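Local atomic coordinates of intimin (Escherichia coli, PDB entry 6TPL), a protein that probably mediates bacterial adhesion to host cells, the D0-D1 pair of Ig-like domains in its passenger holding a constitutively extended conformation. Residues Q101-D112 and I124-G133; T145-N153 and A164-T172. All coordinates share one frame; numbering follows the deposited sequence.

In the fold
Contacts 1 and 2 lie in the second of the two bacterial Ig-like domains and come in series along the chain: the pairing of 101-112 with 124-133 is complete before 145-153 meets 164-172. Their centres are about 17 Å apart. Both belong to one antiparallel sheet, in which strands 124-132 and 163-169 are neighbours, so contact 1 builds one flank and contact 2 adds strand 150-151 on the other. Among the places where the contacts touch, Ile124 O and Leu168 N, 2.8 Å apart, are probably hydrogen-bonded. Contact 2 also reaches across to the facing sheet, since its first segment leaves strand 141-146, and thereby ties both layers of the sandwich together.

Contact 1: Q101-D112 and I124-G133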
loop_
_atom_site.group_PDB
_atom_site.type_symbol
_atom_site.label_atom_id
_atom_site.label_comp_id
_atom_site.label_asym_id
_atom_site.label_seq_id
_atom_site.Cartn_x
_atom_site.Cartn_y
_atom_site.Cartn_z
ATOM N N GLN A 101 7.751 -15.340 7.516
ATOM C CA GLN A 101 8.457 -15.898 6.370
ATOM C C GLN A 101 8.220 -17.393 6.215
ATOM O O GLN A 101 8.437 -17.929 5.123
ATOM C CB GLN A 101 9.954 -15.627 6.497
ATOM C CG GLN A 101 10.589 -16.290 7.709
ATOM C CD GLN A 101 12.010 -15.832 7.958
ATOM O OE1 GLN A 101 12.333 -15.335 9.036
ATOM N NE2 GLN A 101 12.870 -16.006 6.963
ATOM N N THR A 102 7.793 -18.086 7.272
ATOM C CA THR A 102 7.608 -19.525 7.158
ATOM C C THR A 102 6.272 -19.900 6.530
ATOM O O THR A 102 6.061 -21.083 6.242
ATOM C CB THR A 102 7.712 -20.212 8.526
ATOM O OG1 THR A 102 6.597 -19.834 9.343
ATOM C CG2 THR A 102 9.017 -19.848 9.216
ATOM N N LYS A 103 5.374 -18.942 6.307
ATOM C CA LYS A 103 4.024 -19.240 5.847
ATOM C C LYS A 103 3.714 -18.503 4.551
ATOM O O LYS A 103 4.042 -17.322 4.402
ATOM C CB LYS A 103 2.982 -18.855 6.907
ATOM C CG LYS A 103 3.126 -19.580 8.228
ATOM C CD LYS A 103 2.236 -18.959 9.295
ATOM C CE LYS A 103 0.765 -19.281 9.074
ATOM N NZ LYS A 103 -0.090 -18.638 10.115
ATOM N N ALA A 104 3.067 -19.209 3.619
ATOM C CA ALA A 104 2.585 -18.601 2.382
ATOM C C ALA A 104 1.664 -17.432 2.712
ATOM O O ALA A 104 0.556 -17.630 3.221
ATOM C CB ALA A 104 1.866 -19.635 1.507
ATOM N N SER A 105 2.119 -16.206 2.443
ATOM C CA SER A 105 1.396 -15.003 2.828
ATOM C C SER A 105 1.340 -14.029 1.660
ATOM O O SER A 105 2.273 -13.943 0.859
ATOM C CB SER A 105 2.060 -14.298 4.032
ATOM O OG SER A 105 2.425 -15.212 5.050
ATOM N N ILE A 106 0.241 -13.280 1.582
ATOM C CA ILE A 106 0.182 -12.156 0.659
ATOM C C ILE A 106 1.229 -11.126 1.064
ATOM O O ILE A 106 1.306 -10.718 2.230
ATOM C CB ILE A 106 -1.215 -11.525 0.646
ATOM C CG1 ILE A 106 -2.235 -12.497 0.068
ATOM C CG2 ILE A 106 -1.197 -10.248 -0.175
ATOM C CD1 ILE A 106 -3.678 -12.052 0.218
ATOM N N THR A 107 2.045 -10.703 0.102
ATOM C CA THR A 107 3.055 -9.681 0.343
ATOM C C THR A 107 2.726 -8.349 -0.306
ATOM O O THR A 107 3.301 -7.330 0.091
ATOM C CB THR A 107 4.431 -10.147 -0.159
ATOM O OG1 THR A 107 4.355 -10.446 -1.556
ATOM C CG2 THR A 107 4.891 -11.373 0.615
ATOM N N GLU A 108 1.822 -8.327 -1.281
ATOM C CA GLU A 108 1.437 -7.065 -1.890
ATOM C C GLU A 108 0.084 -7.198 -2.574
ATOM O O GLU A 108 -0.354 -8.293 -2.939
ATOM C CB GLU A 108 2.499 -6.590 -2.887
ATOM C CG GLU A 108 3.077 -7.682 -3.791
ATOM C CD GLU A 108 4.003 -7.121 -4.866
ATOM O OE1 GLU A 108 3.545 -6.973 -6.016
ATOM O OE2 GLU A 108 5.163 -6.813 -4.537
ATOM N N ILE A 109 -0.568 -6.050 -2.734
ATOM C CA ILE A 109 -1.828 -5.924 -3.456
ATOM C C ILE A 109 -1.780 -4.554 -4.123
ATOM O O ILE A 109 -1.559 -3.537 -3.455
ATOM C CB ILE A 109 -3.040 -6.093 -2.520
ATOM C CG1 ILE A 109 -4.330 -5.930 -3.311
ATOM C CG2 ILE A 109 -2.964 -5.111 -1.380
ATOM C CD1 ILE A 109 -5.540 -6.536 -2.644
ATOM N N LYS A 110 -1.918 -4.520 -5.446
ATOM C CA LYS A 110 -1.797 -3.293 -6.222
ATOM C C LYS A 110 -2.992 -3.158 -7.155
ATOM O O LYS A 110 -3.486 -4.156 -7.687
ATOM C CB LYS A 110 -0.496 -3.281 -7.039
ATOM C CG LYS A 110 0.781 -3.325 -6.210
ATOM C CD LYS A 110 2.001 -3.390 -7.120
ATOM C CE LYS A 110 3.303 -3.470 -6.344
ATOM N NZ LYS A 110 4.479 -3.499 -7.263
ATOM N N ALA A 111 -3.458 -1.921 -7.335
ATOM C CA ALA A 111 -4.480 -1.579 -8.315
ATOM C C ALA A 111 -3.819 -0.787 -9.436
ATOM O O ALA A 111 -2.980 0.081 -9.175
ATOM C CB ALA A 111 -5.609 -0.772 -7.665
ATOM N N ASP A 112 -4.160 -1.110 -10.686
ATOM C CA ASP A 112 -3.504 -0.426 -11.796
ATOM C C ASP A 112 -3.954 1.028 -11.919
ATOM O O ASP A 112 -3.199 1.850 -12.447
ATOM C CB ASP A 112 -3.722 -1.213 -13.098
ATOM C CG ASP A 112 -5.164 -1.224 -13.570
ATOM O OD1 ASP A 112 -5.371 -1.289 -14.807
ATOM O OD2 ASP A 112 -6.086 -1.168 -12.734
ATOM N N ILE A 124 -10.876 -2.087 -13.251
ATOM C CA ILE A 124 -9.682 -1.881 -12.441
ATOM C C ILE A 124 -9.085 -3.242 -12.123
ATOM O O ILE A 124 -9.794 -4.152 -11.678
ATOM C CB ILE A 124 -10.005 -1.098 -11.158
ATOM C CG1 ILE A 124 -10.347 0.354 -11.520
ATOM C CG2 ILE A 124 -8.820 -1.147 -10.207
ATOM C CD1 ILE A 124 -10.907 1.168 -10.392
ATOM N N THR A 125 -7.787 -3.388 -12.360
ATOM C CA THR A 125 -7.106 -4.664 -12.209
ATOM C C THR A 125 -6.339 -4.676 -10.891
ATOM O O THR A 125 -5.575 -3.748 -10.601
ATOM C CB THR A 125 -6.153 -4.924 -13.379
ATOM O OG1 THR A 125 -6.872 -4.863 -14.615
ATOM C CG2 THR A 125 -5.504 -6.301 -13.235
ATOM N N TYR A 126 -6.562 -5.717 -10.094
ATOM C CA TYR A 126 -5.875 -5.916 -8.825
ATOM C C TYR A 126 -4.941 -7.106 -8.958
ATOM O O TYR A 126 -5.347 -8.157 -9.460
ATOM C CB TYR A 126 -6.860 -6.174 -7.686
ATOM C CG TYR A 126 -7.757 -5.010 -7.365
ATOM C CD1 TYR A 126 -8.895 -4.759 -8.116
ATOM C CD2 TYR A 126 -7.469 -4.170 -6.306
ATOM C CE1 TYR A 126 -9.720 -3.697 -7.827
ATOM C CE2 TYR A 126 -8.284 -3.103 -6.004
ATOM C CZ TYR A 126 -9.412 -2.869 -6.769
ATOM O OH TYR A 126 -10.234 -1.810 -6.480
ATOM N N THR A 127 -3.708 -6.950 -8.482
ATOM C CA THR A 127 -2.697 -7.995 -8.563
ATOM C C THR A 127 -2.130 -8.235 -7.171
ATOM O O THR A 127 -1.593 -7.314 -6.547
ATOM C CB THR A 127 -1.589 -7.611 -9.546
ATOM O OG1 THR A 127 -2.156 -7.367 -10.845
ATOM C CG2 THR A 127 -0.548 -8.718 -9.654
ATOM N N VAL A 128 -2.265 -9.466 -6.690
ATOM C CA VAL A 128 -1.747 -9.886 -5.394
ATOM C C VAL A 128 -0.564 -10.812 -5.635
ATOM O O VAL A 128 -0.537 -11.572 -6.610
ATOM C CB VAL A 128 -2.831 -10.595 -4.558
ATOM C CG1 VAL A 128 -2.195 -11.382 -3.432
ATOM C CG2 VAL A 128 -3.830 -9.584 -4.029
ATOM N N LYS A 129 0.421 -10.739 -4.745
ATOM C CA LYS A 129 1.558 -11.648 -4.757
ATOM C C LYS A 129 1.596 -12.415 -3.443
ATOM O O LYS A 129 1.323 -11.853 -2.378
ATOM C CB LYS A 129 2.876 -10.903 -4.965
ATOM C CG LYS A 129 4.014 -11.796 -5.431
ATOM C CD LYS A 129 5.317 -11.023 -5.525
ATOM C CE LYS A 129 6.411 -11.843 -6.190
ATOM N NZ LYS A 129 7.666 -11.049 -6.335
ATOM N N VAL A 130 1.931 -13.698 -3.528
ATOM C CA VAL A 130 2.044 -14.574 -2.368
ATOM C C VAL A 130 3.461 -15.121 -2.326
ATOM O O VAL A 130 3.978 -15.590 -3.345
ATOM C CB VAL A 130 1.024 -15.725 -2.430
ATOM C CG1 VAL A 130 1.191 -16.628 -1.225
ATOM C CG2 VAL A 130 -0.385 -15.177 -2.507
ATOM N N MET A 131 4.076 -15.090 -1.145
ATOM C CA MET A 131 5.446 -15.553 -0.998
ATOM C C MET A 131 5.606 -16.356 0.287
ATOM O O MET A 131 4.820 -16.240 1.230
ATOM C CB MET A 131 6.437 -14.379 -1.006
ATOM C CG MET A 131 6.217 -13.407 -2.147
ATOM S SD MET A 131 7.524 -12.160 -2.268
ATOM C CE MET A 131 8.885 -13.126 -2.916
ATOM N N LYS A 132 6.640 -17.195 0.292
ATOM C CA LYS A 132 7.050 -17.981 1.448
ATOM C C LYS A 132 8.557 -18.144 1.330
ATOM O O LYS A 132 9.057 -18.469 0.249
ATOM C CB LYS A 132 6.353 -19.346 1.481
ATOM C CG LYS A 132 6.745 -20.222 2.666
ATOM C CD LYS A 132 5.877 -21.475 2.726
ATOM C CE LYS A 132 5.851 -22.202 1.384
ATOM N NZ LYS A 132 5.084 -23.477 1.431
ATOM N N GLY A 133 9.276 -17.884 2.416
ATOM C CA GLY A 133 10.727 -17.916 2.353
ATOM C C GLY A 133 11.311 -16.917 1.378
ATOM O O GLY A 133 12.387 -17.155 0.817
HETATM O O HOH W 1 1.230 -7.215 -7.249
HETATM O O HOH W 2 6.601 -8.131 -7.104
HETATM O O HOH W 3 -7.527 -2.472 -15.740
#
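Ile106 and Val128 interlock on the inward face of an antiparallel strand pair: CG1 of Val128 lies against CG2 of Ile106 at 3.6 Å, the side chains crossing at about a right angle. The valine's other methyl, CG2, meets CG1 of Ile109 at 3.8 Å; with CG1 anti to the backbone N (chi1 163°), the fork sends one methyl to each isoleucine. Branched side chains suit such strands, being broad close to the backbone. Further along, small Ala111 sets CB 3.9 Å from Tyr126 CE2, its single methyl accommodating the ring. Ala180 of strand 174-181 packs on Val128 and both isoleucines from the facing sheet.

Between Ile106 and Glu108 the register slips by one residue, a beta bulge. There Thr107, its N bonded to Lys129 O at 2.8 Å, sets CG2 against Met131 CB and CG. On the other face, Glu108 CG presses on Lys129 CB at 3.4 Å; the Glu108 carboxylate also bonds Thr14 of the preceding domain. Where the pairing ends, Asp112 OD2 receives Thr125 N at 2.8 Å from above the carboxylate plane, the side chain replacing a backbone acceptor. Here a bulged antiparallel strand pair gives its apolar face to the core of an Ig-like beta sandwich.

Contact 2: T145-N153 and A164-T172; sequences TTTLGKLSN and AKVTLTSTT
A chain crossing from one sheet of an Ig-like sandwich to the other makes this contact: after strand 141-146 the backbone turns through Thr147 and Leu148, and the short strand 150-151 then pairs with the end of strand 163-169. Lys150 and Thr169 form a hydrogen-bonded antiparallel pair, Lys150 N reaching Thr169 O at 2.8 Å and Thr169 N reaching Lys150 O at 3.1 Å. A water donates to the latter carbonyl and also bonds Thr169 OG1, bridging the two residues on the face that carries the lysine.

Gly149, just before the pair, sets its CA 3.1 Å from Thr169 O. Having no CB, it can bring its backbone this close to the carbonyl and take up a positive phi. On the inward face, Leu168 fills the hollow of the turn: with CG anti to the backbone N (chi1 179°), its CD1 lies against Leu148 O and stands 3.9 Å from Leu151 CD2.

Val166 continues this Ig-type core on the same face, its CG2 touching Leu151 CD2, while Phe144 of strand 141-146 packs on both Val166 and Leu151. The turn over Leu168 is pinned by Thr146, whose OG1 donates to Leu148 O at 2.8 Å from above the carbonyl plane; Ser176 OG bonds the same oxygen.

Beyond Leu151, Ser152 continues the ladder with a side chain in place of a carbonyl. Its N donates to Thr167 O, and its OG, set between backbone N and carbonyl carbon (chi1 58°), accepts Thr167 N at 2.9 Å in a nearly straight bond of 166°. Serine is short enough to fold back so closely. At the opposite end, Leu148 CD1 rests 3.5 Å from Thr172 OG1, beside the bend that Ser170 OG secures by donating to a lone pair of Thr172 O.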
loop_
_atom_site.group_PDB
_atom_site.type_symbol
_atom_site.label_atom_id
_atom_site.label_comp_id
_atom_site.label_asym_id
_atom_site.label_seq_id
_atom_site.Cartn_x
_atom_site.Cartn_y
_atom_site.Cartn_z
ATOM N N THR A 145 -12.655 -10.087 -2.184
ATOM C CA THR A 145 -13.994 -9.569 -1.933
ATOM C C THR A 145 -14.006 -8.076 -2.236
ATOM O O THR A 145 -12.953 -7.443 -2.334
ATOM C CB THR A 145 -14.451 -9.808 -0.488
ATOM O OG1 THR A 145 -13.546 -9.175 0.422
ATOM C CG2 THR A 145 -14.506 -11.293 -0.187
ATOM N N THR A 146 -15.205 -7.512 -2.387
ATOM C CA THR A 146 -15.339 -6.089 -2.674
ATOM C C THR A 146 -16.561 -5.524 -1.964
ATOM O O THR A 146 -17.512 -6.246 -1.659
ATOM C CB THR A 146 -15.453 -5.823 -4.182
ATOM O OG1 THR A 146 -15.400 -4.410 -4.435
ATOM C CG2 THR A 146 -16.763 -6.387 -4.735
ATOM N N THR A 147 -16.519 -4.216 -1.706
ATOM C CA THR A 147 -17.650 -3.489 -1.142
ATOM C C THR A 147 -18.524 -2.838 -2.206
ATOM O O THR A 147 -19.595 -2.321 -1.877
ATOM C CB THR A 147 -17.165 -2.400 -0.178
ATOM O OG1 THR A 147 -16.366 -1.439 -0.880
ATOM C CG2 THR A 147 -16.336 -3.004 0.940
ATOM N N LEU A 148 -18.087 -2.839 -3.462
ATOM C CA LEU A 148 -18.822 -2.215 -4.551
ATOM C C LEU A 148 -18.358 -2.836 -5.860
ATOM O O LEU A 148 -17.158 -3.018 -6.078
ATOM C CB LEU A 148 -18.604 -0.696 -4.576
ATOM C CG LEU A 148 -19.190 0.027 -5.793
ATOM C CD1 LEU A 148 -20.711 -0.123 -5.810
ATOM C CD2 LEU A 148 -18.778 1.489 -5.816
ATOM N N GLY A 149 -19.307 -3.172 -6.712
ATOM C CA GLY A 149 -18.975 -3.647 -8.038
ATOM C C GLY A 149 -18.884 -5.154 -8.129
ATOM O O GLY A 149 -19.191 -5.906 -7.199
ATOM N N LYS A 150 -18.437 -5.595 -9.302
ATOM C CA LYS A 150 -18.425 -7.004 -9.674
ATOM C C LYS A 150 -16.996 -7.440 -9.956
ATOM O O LYS A 150 -16.346 -6.908 -10.863
ATOM C CB LYS A 150 -19.310 -7.239 -10.900
ATOM C CG LYS A 150 -19.340 -8.670 -11.421
ATOM C CD LYS A 150 -20.220 -8.751 -12.667
ATOM C CE LYS A 150 -20.343 -10.172 -13.184
ATOM N NZ LYS A 150 -21.246 -10.254 -14.363
ATOM N N LEU A 151 -16.518 -8.412 -9.189
ATOM C CA LEU A 151 -15.198 -8.980 -9.412
ATOM C C LEU A 151 -15.264 -10.050 -10.497
ATOM O O LEU A 151 -16.253 -10.783 -10.614
ATOM C CB LEU A 151 -14.655 -9.588 -8.116
ATOM C CG LEU A 151 -14.227 -8.661 -6.985
ATOM C CD1 LEU A 151 -14.158 -9.433 -5.678
ATOM C CD2 LEU A 151 -12.879 -8.034 -7.294
ATOM N N SER A 152 -14.192 -10.142 -11.290
ATOM C CA SER A 152 -14.131 -11.138 -12.354
ATOM C C SER A 152 -14.202 -12.558 -11.804
ATOM O O SER A 152 -14.678 -13.470 -12.489
ATOM C CB SER A 152 -12.845 -10.953 -13.154
ATOM O OG SER A 152 -11.719 -11.055 -12.298
ATOM N N ASN A 153 -13.717 -12.763 -10.583
ATOM C CA ASN A 153 -13.756 -14.058 -9.922
ATOM C C ASN A 153 -13.602 -13.822 -8.429
ATOM O O ASN A 153 -13.148 -12.762 -7.995
ATOM C CB ASN A 153 -12.652 -14.998 -10.425
ATOM C CG ASN A 153 -13.192 -16.154 -11.254
ATOM O OD1 ASN A 153 -14.394 -16.413 -11.279
ATOM N ND2 ASN A 153 -12.293 -16.862 -11.928
ATOM N N ALA A 164 -1.658 -13.479 -8.480
ATOM C CA ALA A 164 -3.058 -13.731 -8.787
ATOM C C ALA A 164 -3.691 -12.388 -9.108
ATOM O O ALA A 164 -3.404 -11.392 -8.437
ATOM C CB ALA A 164 -3.788 -14.394 -7.618
ATOM N N LYS A 165 -4.538 -12.344 -10.132
ATOM C CA LYS A 165 -5.172 -11.092 -10.513
ATOM C C LYS A 165 -6.657 -11.287 -10.766
ATOM O O LYS A 165 -7.101 -12.345 -11.219
ATOM C CB LYS A 165 -4.520 -10.473 -11.763
ATOM C CG LYS A 165 -4.692 -11.261 -13.060
ATOM C CD LYS A 165 -4.143 -10.461 -14.238
ATOM C CE LYS A 165 -4.454 -11.110 -15.573
ATOM N NZ LYS A 165 -3.979 -10.274 -16.713
ATOM N N VAL A 166 -7.419 -10.235 -10.466
ATOM C CA VAL A 166 -8.833 -10.142 -10.799
ATOM C C VAL A 166 -9.090 -8.723 -11.281
ATOM O O VAL A 166 -8.309 -7.806 -11.018
ATOM C CB VAL A 166 -9.757 -10.472 -9.606
ATOM C CG1 VAL A 166 -9.577 -11.919 -9.176
ATOM C CG2 VAL A 166 -9.511 -9.504 -8.445
ATOM N N THR A 167 -10.200 -8.547 -11.993
ATOM C CA THR A 167 -10.646 -7.228 -12.415
ATOM C C THR A 167 -11.956 -6.888 -11.720
ATOM O O THR A 167 -12.707 -7.770 -11.292
ATOM C CB THR A 167 -10.832 -7.140 -13.934
ATOM O OG1 THR A 167 -11.740 -8.150 -14.387
ATOM C CG2 THR A 167 -9.501 -7.291 -14.647
ATOM N N LEU A 168 -12.226 -5.588 -11.622
ATOM C CA LEU A 168 -13.407 -5.064 -10.951
ATOM C C LEU A 168 -14.072 -4.036 -11.851
ATOM O O LEU A 168 -13.416 -3.097 -12.319
ATOM C CB LEU A 168 -13.043 -4.426 -9.608
ATOM C CG LEU A 168 -14.185 -3.805 -8.789
ATOM C CD1 LEU A 168 -15.004 -4.912 -8.143
ATOM C CD2 LEU A 168 -13.636 -2.836 -7.755
ATOM N N THR A 169 -15.365 -4.220 -12.099
ATOM C CA THR A 169 -16.186 -3.225 -12.776
ATOM C C THR A 169 -17.341 -2.827 -11.866
ATOM O O THR A 169 -17.617 -3.473 -10.854
ATOM C CB THR A 169 -16.736 -3.751 -14.109
ATOM O OG1 THR A 169 -17.522 -4.927 -13.872
ATOM C CG2 THR A 169 -15.602 -4.068 -15.064
ATOM N N SER A 170 -18.034 -1.754 -12.236
ATOM C CA SER A 170 -19.207 -1.336 -11.483
ATOM C C SER A 170 -20.156 -0.572 -12.395
ATOM O O SER A 170 -19.732 0.278 -13.185
ATOM C CB SER A 170 -18.836 -0.469 -10.276
ATOM O OG SER A 170 -19.992 -0.091 -9.533
ATOM N N THR A 171 -21.444 -0.886 -12.276
ATOM C CA THR A 171 -22.490 -0.148 -12.967
ATOM C C THR A 171 -23.022 1.025 -12.150
ATOM O O THR A 171 -23.876 1.764 -12.644
ATOM C CB THR A 171 -23.657 -1.073 -13.331
ATOM O OG1 THR A 171 -24.223 -1.641 -12.145
ATOM C CG2 THR A 171 -23.189 -2.193 -14.246
ATOM N N THR A 172 -22.551 1.214 -10.919
ATOM C CA THR A 172 -22.965 2.347 -10.104
ATOM C C THR A 172 -21.743 3.039 -9.522
ATOM O O THR A 172 -20.713 2.399 -9.278
ATOM C CB THR A 172 -23.900 1.919 -8.959
ATOM O OG1 THR A 172 -23.174 1.127 -8.004
ATOM C CG2 THR A 172 -25.067 1.107 -9.492
HETATM O O HOH W 4 -16.234 -7.492 -13.393
#